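Local atomic coordinates of 3-hydroxyisobutyrate dehydrogenase (Thermus thermophilus, PDB entry 2CVZ), a protein that probably catalyses the NADP-dependent oxidation of 3-hydroxyisobutyrate, a step of valine catabolism. Residues Gly10-Gly13 and Tyr14-Gly18; Arg31-Glu34 and Lys35-Arg38; Glu46-Pro49 and Leu50-Ala54. All blocks are in the same frame, centred on the assembly; numbering follows the deposited sequence.

Contact 1 of 3, residues Gly10-Gly13 and Tyr14-Gly18. With NDP (NADPH dihydro-nicotinamide-adenine-dinucleotide phosphate), chain G.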
# COMPACT_ATOMS: atom_id res chain seq x y z
N GLY C 10 -23.90 -21.41 -15.78
CA GLY C 10 -23.58 -21.13 -14.40
C GLY C 10 -24.44 -20.05 -13.78
O GLY C 10 -25.55 -19.79 -14.25
N ALA C 11 -23.93 -19.41 -12.73
CA ALA C 11 -24.66 -18.34 -12.05
C ALA C 11 -25.12 -17.31 -13.07
O ALA C 11 -26.24 -16.82 -13.01
CB ALA C 11 -23.76 -17.68 -11.01
N MSE C 12 -24.23 -17.00 -14.01
CA MSE C 12 -24.53 -16.03 -15.06
C MSE C 12 -25.13 -16.67 -16.31
O MSE C 12 -26.14 -16.20 -16.82
CB MSE C 12 -23.26 -15.28 -15.45
CG MSE C 12 -22.68 -14.42 -14.36
SE MSE C 12 -23.88 -13.02 -13.77
CE MSE C 12 -23.84 -11.93 -15.36
N GLY C 13 -24.49 -17.73 -16.79
CA GLY C 13 -24.95 -18.40 -17.99
C GLY C 13 -26.37 -18.93 -17.99
O GLY C 13 -27.08 -18.81 -18.99
N TYR C 14 -26.79 -19.52 -16.88
CA TYR C 14 -28.14 -20.07 -16.79
C TYR C 14 -29.20 -19.01 -17.13
O TYR C 14 -29.96 -19.18 -18.09
CB TYR C 14 -28.38 -20.65 -15.39
CG TYR C 14 -29.59 -21.55 -15.29
CD1 TYR C 14 -29.53 -22.89 -15.68
CD2 TYR C 14 -30.81 -21.06 -14.82
CE1 TYR C 14 -30.66 -23.72 -15.59
CE2 TYR C 14 -31.93 -21.87 -14.73
CZ TYR C 14 -31.86 -23.19 -15.12
OH TYR C 14 -32.98 -23.98 -15.03
N PRO C 15 -29.27 -17.92 -16.36
CA PRO C 15 -30.28 -16.90 -16.69
C PRO C 15 -30.06 -16.24 -18.05
O PRO C 15 -31.01 -15.94 -18.76
CB PRO C 15 -30.19 -15.92 -15.52
CG PRO C 15 -28.76 -16.05 -15.07
CD PRO C 15 -28.53 -17.54 -15.14
N MSE C 16 -28.80 -16.01 -18.40
CA MSE C 16 -28.48 -15.39 -19.69
C MSE C 16 -29.04 -16.21 -20.84
O MSE C 16 -29.68 -15.67 -21.75
CB MSE C 16 -26.97 -15.25 -19.85
CG MSE C 16 -26.37 -14.16 -18.99
SE MSE C 16 -24.44 -14.18 -19.06
CE MSE C 16 -24.19 -13.51 -20.84
N ALA C 17 -28.80 -17.52 -20.80
CA ALA C 17 -29.28 -18.41 -21.84
C ALA C 17 -30.80 -18.46 -21.80
O ALA C 17 -31.45 -18.79 -22.79
CB ALA C 17 -28.70 -19.81 -21.65
N GLY C 18 -31.37 -18.15 -20.63
CA GLY C 18 -32.81 -18.15 -20.50
C GLY C 18 -33.42 -17.07 -21.37
O GLY C 18 -34.44 -17.29 -22.03
PA NDP G . -20.11 -20.30 -12.16
O1A NDP G . -21.43 -20.17 -11.60
O2A NDP G . -18.92 -20.81 -11.39
O5B NDP G . -20.30 -21.20 -13.52
C5B NDP G . -19.15 -21.56 -14.30
C4B NDP G . -19.75 -22.37 -15.44
O4B NDP G . -18.62 -22.80 -16.24
C3B NDP G . -20.54 -23.58 -15.09
O3B NDP G . -21.63 -23.73 -16.04
C2B NDP G . -19.60 -24.71 -15.23
O2B NDP G . -20.12 -26.03 -15.39
C1B NDP G . -18.73 -24.21 -16.35
N9A NDP G . -17.38 -24.84 -16.35
C8A NDP G . -16.37 -24.76 -15.37
N7A NDP G . -15.31 -25.46 -15.74
C5A NDP G . -15.60 -26.01 -16.95
C6A NDP G . -14.90 -26.84 -17.85
N6A NDP G . -13.67 -27.25 -17.57
N1A NDP G . -15.50 -27.22 -19.01
C2A NDP G . -16.76 -26.80 -19.30
N3A NDP G . -17.50 -26.01 -18.51
C4A NDP G . -16.86 -25.65 -17.34
O3 NDP G . -19.65 -18.94 -12.82
PN NDP G . -20.27 -17.48 -13.03
O1N NDP G . -20.51 -16.93 -11.69
O2N NDP G . -21.40 -17.71 -13.98
O5D NDP G . -19.09 -16.79 -13.84
C5D NDP G . -18.72 -17.20 -15.20
C4D NDP G . -17.94 -16.02 -15.84
O4D NDP G . -18.74 -14.85 -15.71
C3D NDP G . -16.64 -15.71 -15.09
O3D NDP G . -15.62 -15.37 -16.04
C2D NDP G . -17.00 -14.59 -14.16
O2D NDP G . -15.83 -13.91 -13.74
C1D NDP G . -17.96 -13.79 -15.14
N1N NDP G . -18.91 -12.86 -14.46
C2N NDP G . -19.56 -13.29 -13.27
C3N NDP G . -20.48 -12.36 -12.66
C7N NDP G . -21.20 -12.72 -11.43
O7N NDP G . -21.75 -11.89 -10.68
N7N NDP G . -21.30 -14.02 -11.07
C4N NDP G . -20.68 -11.11 -13.26
C5N NDP G . -20.05 -10.72 -14.41
C6N NDP G . -19.17 -11.59 -15.01
P2B NDP G . -20.66 -26.90 -14.22
O1X NDP G . -20.49 -28.27 -14.73
O2X NDP G . -22.08 -26.53 -13.98
O3X NDP G . -19.82 -26.66 -12.97
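Tyr14 N donates to Gly10 O across 2.9 Å, closing the turn that leads from the cofactor-binding loop into helix 13-23. Two further backbone bonds carry the spiral onward: Ala17 N reaches Gly13 O at 2.8 Å, and Met16 N meets Met12 O at 3.1 Å. On the cofactor side the loop presents its own amides. Ala11 N points nearly straight (174°) at O1A of NADPH, 2.8 Å away, while Met12 N takes O2N on the other phosphorus of the diphosphate at 2.9 Å. Gly10 lies close against the dinucleotide, its N 3.3 Å from O3B of NADPH.

Packing fills in around these bonds. Pro15 lays CG and CD against the carbonyl oxygens of Ala11 and Met12; having no N-H, it offers Ala11 O ring carbons in place of a bond, as is common in the first turn of a helix. Met12 and Met16 are both selenomethionines, and Met12 CB touches Met16 SE at 4.0 Å. With CG beside its own backbone N (chi1 -65°) and further bends at chi2 and chi3, Met12 curls over the nicotinamide, bringing SE to 3.6 Å from C3N of NADPH. Its flank is covered by Thr120 and Ala123 of helix 119-125. Tyr14 leads away instead, its hydroxyl bonded to Glu42.

The chemistry is that of a Rossmann-type glycine-rich loop: Gly10 and Gly13 fit the GxGxxG pattern, and negative diphosphate oxygens are held by neutral peptide N-H groups at a helix start, where the helix dipole would be expected to add to the attraction.

Contact 2 of 3, residues Arg31-Glu34 and Lys35-Arg38. With NDP (NADPH dihydro-nicotinamide-adenine-dinucleotide phosphate), chain G.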
# COMPACT_ATOMS: atom_id res chain seq x y z
N ARG C 31 -21.42 -28.81 -18.68
CA ARG C 31 -20.61 -29.93 -18.23
C ARG C 31 -21.46 -30.84 -17.35
O ARG C 31 -21.53 -32.05 -17.56
CB ARG C 31 -19.40 -29.41 -17.45
CG ARG C 31 -18.50 -30.49 -16.90
CD ARG C 31 -17.27 -29.88 -16.25
NE ARG C 31 -17.61 -28.93 -15.20
CZ ARG C 31 -16.72 -28.35 -14.40
NH1 ARG C 31 -15.43 -28.63 -14.53
NH2 ARG C 31 -17.12 -27.49 -13.47
N THR C 32 -22.10 -30.24 -16.35
CA THR C 32 -23.00 -30.98 -15.46
C THR C 32 -24.33 -30.90 -16.21
O THR C 32 -25.11 -29.97 -16.01
CB THR C 32 -23.13 -30.29 -14.09
OG1 THR C 32 -21.84 -30.23 -13.46
CG2 THR C 32 -24.09 -31.07 -13.19
N PHE C 33 -24.57 -31.87 -17.09
CA PHE C 33 -25.76 -31.89 -17.93
C PHE C 33 -27.12 -31.73 -17.26
O PHE C 33 -28.05 -31.21 -17.88
CB PHE C 33 -25.77 -33.15 -18.80
CG PHE C 33 -26.51 -32.97 -20.09
CD1 PHE C 33 -27.64 -33.72 -20.37
CD2 PHE C 33 -26.07 -32.05 -21.03
CE1 PHE C 33 -28.33 -33.55 -21.57
CE2 PHE C 33 -26.74 -31.87 -22.23
CZ PHE C 33 -27.88 -32.62 -22.51
N GLU C 34 -27.27 -32.18 -16.02
CA GLU C 34 -28.55 -32.04 -15.33
C GLU C 34 -29.00 -30.58 -15.41
O GLU C 34 -30.20 -30.29 -15.47
CB GLU C 34 -28.44 -32.46 -13.86
CG GLU C 34 -28.16 -33.94 -13.65
CD GLU C 34 -26.86 -34.40 -14.30
OE1 GLU C 34 -25.80 -33.82 -13.98
OE2 GLU C 34 -26.90 -35.35 -15.11
N LYS C 35 -28.03 -29.67 -15.41
CA LYS C 35 -28.29 -28.24 -15.48
C LYS C 35 -28.89 -27.87 -16.84
O LYS C 35 -29.76 -27.00 -16.93
CB LYS C 35 -26.97 -27.47 -15.28
CG LYS C 35 -27.13 -25.97 -15.09
CD LYS C 35 -27.33 -25.61 -13.63
CE LYS C 35 -26.09 -25.94 -12.81
NZ LYS C 35 -26.19 -25.44 -11.41
N ALA C 36 -28.42 -28.53 -17.89
CA ALA C 36 -28.93 -28.28 -19.23
C ALA C 36 -30.37 -28.78 -19.33
O ALA C 36 -31.24 -28.09 -19.87
CB ALA C 36 -28.06 -28.99 -20.27
N LEU C 37 -30.63 -29.97 -18.80
CA LEU C 37 -31.97 -30.54 -18.82
C LEU C 37 -32.96 -29.64 -18.09
O LEU C 37 -34.07 -29.41 -18.57
CB LEU C 37 -31.98 -31.93 -18.17
CG LEU C 37 -31.23 -33.06 -18.89
CD1 LEU C 37 -31.38 -34.34 -18.09
CD2 LEU C 37 -31.79 -33.24 -20.29
N ARG C 38 -32.55 -29.15 -16.92
CA ARG C 38 -33.40 -28.27 -16.13
C ARG C 38 -33.70 -26.98 -16.89
O ARG C 38 -34.79 -26.44 -16.84
CB ARG C 38 -32.66 -27.95 -14.83
CG ARG C 38 -33.37 -26.87 -14.01
CD ARG C 38 -32.90 -26.84 -12.56
NE ARG C 38 -32.81 -25.46 -12.07
CZ ARG C 38 -31.59 -25.01 -11.71
NH1 ARG C 38 -30.54 -25.80 -11.81
NH2 ARG C 38 -31.46 -23.76 -11.26
PA NDP G . -20.11 -20.30 -12.16
O1A NDP G . -21.43 -20.17 -11.60
O2A NDP G . -18.92 -20.81 -11.39
O5B NDP G . -20.30 -21.20 -13.52
C5B NDP G . -19.15 -21.56 -14.30
C4B NDP G . -19.75 -22.37 -15.44
O4B NDP G . -18.62 -22.80 -16.24
C3B NDP G . -20.54 -23.58 -15.09
O3B NDP G . -21.63 -23.73 -16.04
C2B NDP G . -19.60 -24.71 -15.23
O2B NDP G . -20.12 -26.03 -15.39
C1B NDP G . -18.73 -24.21 -16.35
N9A NDP G . -17.38 -24.84 -16.35
C8A NDP G . -16.37 -24.76 -15.37
N7A NDP G . -15.31 -25.46 -15.74
C5A NDP G . -15.60 -26.01 -16.95
C6A NDP G . -14.90 -26.84 -17.85
N6A NDP G . -13.67 -27.25 -17.57
N1A NDP G . -15.50 -27.22 -19.01
C2A NDP G . -16.76 -26.80 -19.30
N3A NDP G . -17.50 -26.01 -18.51
C4A NDP G . -16.86 -25.65 -17.34
O3 NDP G . -19.65 -18.94 -12.82
PN NDP G . -20.27 -17.48 -13.03
O1N NDP G . -20.51 -16.93 -11.69
O2N NDP G . -21.40 -17.71 -13.98
O5D NDP G . -19.09 -16.79 -13.84
C5D NDP G . -18.72 -17.20 -15.20
C4D NDP G . -17.94 -16.02 -15.84
O4D NDP G . -18.74 -14.85 -15.71
C3D NDP G . -16.64 -15.71 -15.09
O3D NDP G . -15.62 -15.37 -16.04
C2D NDP G . -17.00 -14.59 -14.16
O2D NDP G . -15.83 -13.91 -13.74
C1D NDP G . -17.96 -13.79 -15.14
N1N NDP G . -18.91 -12.86 -14.46
C2N NDP G . -19.56 -13.29 -13.27
C3N NDP G . -20.48 -12.36 -12.66
C7N NDP G . -21.20 -12.72 -11.43
O7N NDP G . -21.75 -11.89 -10.68
N7N NDP G . -21.30 -14.02 -11.07
C4N NDP G . -20.68 -11.11 -13.26
C5N NDP G . -20.05 -10.72 -14.41
C6N NDP G . -19.17 -11.59 -15.01
P2B NDP G . -20.66 -26.90 -14.22
O1X NDP G . -20.49 -28.27 -14.73
O2X NDP G . -22.08 -26.53 -13.98
O3X NDP G . -19.82 -26.66 -12.97
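The loop after strand 26-29, where a Rossmann domain meets the adenosine ribose, here runs through Arg31 and Thr32 into helix 34-43. Thr32 O accepts from Lys35 N at 3.0 Å, and the next carbonyls continue the winding: Phe33 O takes Leu37 N, and Glu34 O takes Arg38 N. Thr32 is itself the centre of an inverse gamma turn, and its carbonyl oxygen has a second donor in the side chain of Asn30.

Ahead of this first turn, two side chains grip the 2'-phosphate of NADPH. The Arg31 chain, extended as far as CD and then bent at chi3 (56°), brings NE to 3.0 Å from O1X in a nearly straight bond (177°) and NH2 to 2.9 Å from O3X. The phosphorus thus lies at the guanidinium edge, in its plane, while N7A of the adenine sits 3.2 Å above one face, offset toward the rim. Thr32 OG1 also donates to O1X, over 2.7 Å, joined by a weak bond from Thr32 N.

On the far side of the turn, Phe33 swings its ring back over the helix. Ala36 CB rests above the ring face in a CH-pi contact, 4.0 Å from the centroid, and Leu37 CD2 comes to 3.7 Å from Phe33 CE1, its side chain crossing that of Phe33 at about a right angle. Ala47 of strand 46-47 packs against both Phe33 and Ala36.

An arginine bridging phosphate and adenine, with a hydroxyl residue next to it, is characteristic of the NADP-binding form of the Rossmann fold.

Contact 3 of 3, residues Glu46-Pro49 and Leu50-Ala54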
# COMPACT_ATOMS: atom_id res chain seq x y z
N GLU C 46 -33.07 -26.23 -25.79
CA GLU C 46 -32.89 -27.65 -26.08
C GLU C 46 -31.52 -28.10 -25.62
O GLU C 46 -30.50 -27.68 -26.17
CB GLU C 46 -33.04 -27.93 -27.58
CG GLU C 46 -33.24 -29.41 -27.89
CD GLU C 46 -33.17 -29.73 -29.38
OE1 GLU C 46 -33.61 -28.89 -30.19
OE2 GLU C 46 -32.70 -30.83 -29.73
N ALA C 47 -31.49 -28.95 -24.60
CA ALA C 47 -30.23 -29.47 -24.09
C ALA C 47 -29.70 -30.47 -25.10
O ALA C 47 -30.40 -31.40 -25.49
CB ALA C 47 -30.45 -30.15 -22.74
N VAL C 48 -28.45 -30.28 -25.54
CA VAL C 48 -27.86 -31.18 -26.52
C VAL C 48 -26.39 -31.48 -26.22
O VAL C 48 -25.76 -30.78 -25.43
CB VAL C 48 -27.90 -30.55 -27.94
CG1 VAL C 48 -29.33 -30.27 -28.35
CG2 VAL C 48 -27.07 -29.27 -27.96
N PRO C 49 -25.85 -32.56 -26.82
CA PRO C 49 -24.44 -32.87 -26.57
C PRO C 49 -23.62 -31.75 -27.18
O PRO C 49 -24.02 -31.15 -28.19
CB PRO C 49 -24.25 -34.21 -27.28
CG PRO C 49 -25.25 -34.14 -28.40
CD PRO C 49 -26.46 -33.56 -27.71
N LEU C 50 -22.47 -31.46 -26.58
CA LEU C 50 -21.60 -30.38 -27.03
C LEU C 50 -21.43 -30.24 -28.54
O LEU C 50 -21.39 -29.12 -29.06
CB LEU C 50 -20.23 -30.51 -26.37
CG LEU C 50 -19.25 -29.36 -26.63
CD1 LEU C 50 -19.88 -28.04 -26.18
CD2 LEU C 50 -17.96 -29.62 -25.88
N GLU C 51 -21.33 -31.35 -29.25
CA GLU C 51 -21.14 -31.32 -30.70
C GLU C 51 -22.19 -30.52 -31.46
O GLU C 51 -21.87 -29.80 -32.41
CB GLU C 51 -21.08 -32.74 -31.26
CG GLU C 51 -20.60 -32.80 -32.70
CD GLU C 51 -20.87 -34.15 -33.36
OE1 GLU C 51 -20.56 -35.19 -32.74
OE2 GLU C 51 -21.39 -34.16 -34.50
N ARG C 52 -23.45 -30.65 -31.06
CA ARG C 52 -24.54 -29.95 -31.73
C ARG C 52 -24.48 -28.43 -31.65
O ARG C 52 -25.16 -27.73 -32.40
CB ARG C 52 -25.89 -30.43 -31.18
CG ARG C 52 -26.21 -31.89 -31.49
CD ARG C 52 -27.70 -32.14 -31.31
NE ARG C 52 -28.48 -31.28 -32.19
CZ ARG C 52 -29.78 -31.06 -32.06
NH1 ARG C 52 -30.47 -31.65 -31.09
NH2 ARG C 52 -30.40 -30.25 -32.91
N VAL C 53 -23.67 -27.91 -30.73
CA VAL C 53 -23.54 -26.47 -30.57
C VAL C 53 -23.05 -25.81 -31.86
O VAL C 53 -23.40 -24.67 -32.15
CB VAL C 53 -22.57 -26.13 -29.41
CG1 VAL C 53 -22.31 -24.64 -29.35
CG2 VAL C 53 -23.16 -26.61 -28.09
N ALA C 54 -22.26 -26.55 -32.64
CA ALA C 54 -21.72 -26.03 -33.90
C ALA C 54 -22.82 -25.79 -34.93
O ALA C 54 -22.57 -25.21 -35.99
CB ALA C 54 -20.69 -27.01 -34.45
O HOH W 1 -33.06 -29.30 -32.76
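With CG anti to the backbone N (chi1 -165°), Glu46 stretches out from its strand, while Arg52 turns CG beside its own N and bends at chi3; the two side chains cross at about a right angle. They meet in a salt bridge, with Arg52 NH1 2.7 Å from Glu46 OE2. The bond is noticeably bent (140°): the nitrogen approaches from above the carboxylate, and the two planes stand 63° apart. A water closes a ring beside it, donating to Glu46 OE1 at 2.7 Å and accepting from Arg52 NH2 at 2.8 Å. NE of the same arginine forms a salt bridge with Glu55, so two carboxylates probably share its charge.

Next to the ion pair, Val48 brings CG1 to 3.3 Å from Arg52 NH1 and CG2 to 3.6 Å from Arg52 CB. Pro49 flanks the chain at CG, and its carbonyl oxygen accepts from Arg52 N at 3.0 Å, starting the helical turn. Leu50 and Val53 point to the domain interior, packing on Leu76 of helix 66-76 and on Ile7.

Such a turn, leading from edge strand 46-47 toward strand 58-61, belongs to the crossover linking the two halves of a Rossmann sheet.

All three contacts fall in the N-terminal dinucleotide-binding domain and follow in series, each at a junction between sheet and helical turn. Contact 1 leads from strand 4-7 into helix 13-23, contact 2 from strand 26-29 into helix 34-43, and contact 3 out of edge strand 46-47, three parallel neighbours in the sheet. Centres of contacts 1 and 2 lie about 12 Å apart, as do those of contacts 2 and 3; contacts 1 and 3, about 16 Å apart, do not touch. Contact 2 bridges them, meeting Tyr14 through Arg38 and Val48 through Phe33. Contact 1 takes the cofactor's diphosphate and nicotinamide, contact 2 its 2'-phosphate and adenine; the Leu50 side chain of contact 3 stays about 7 Å away.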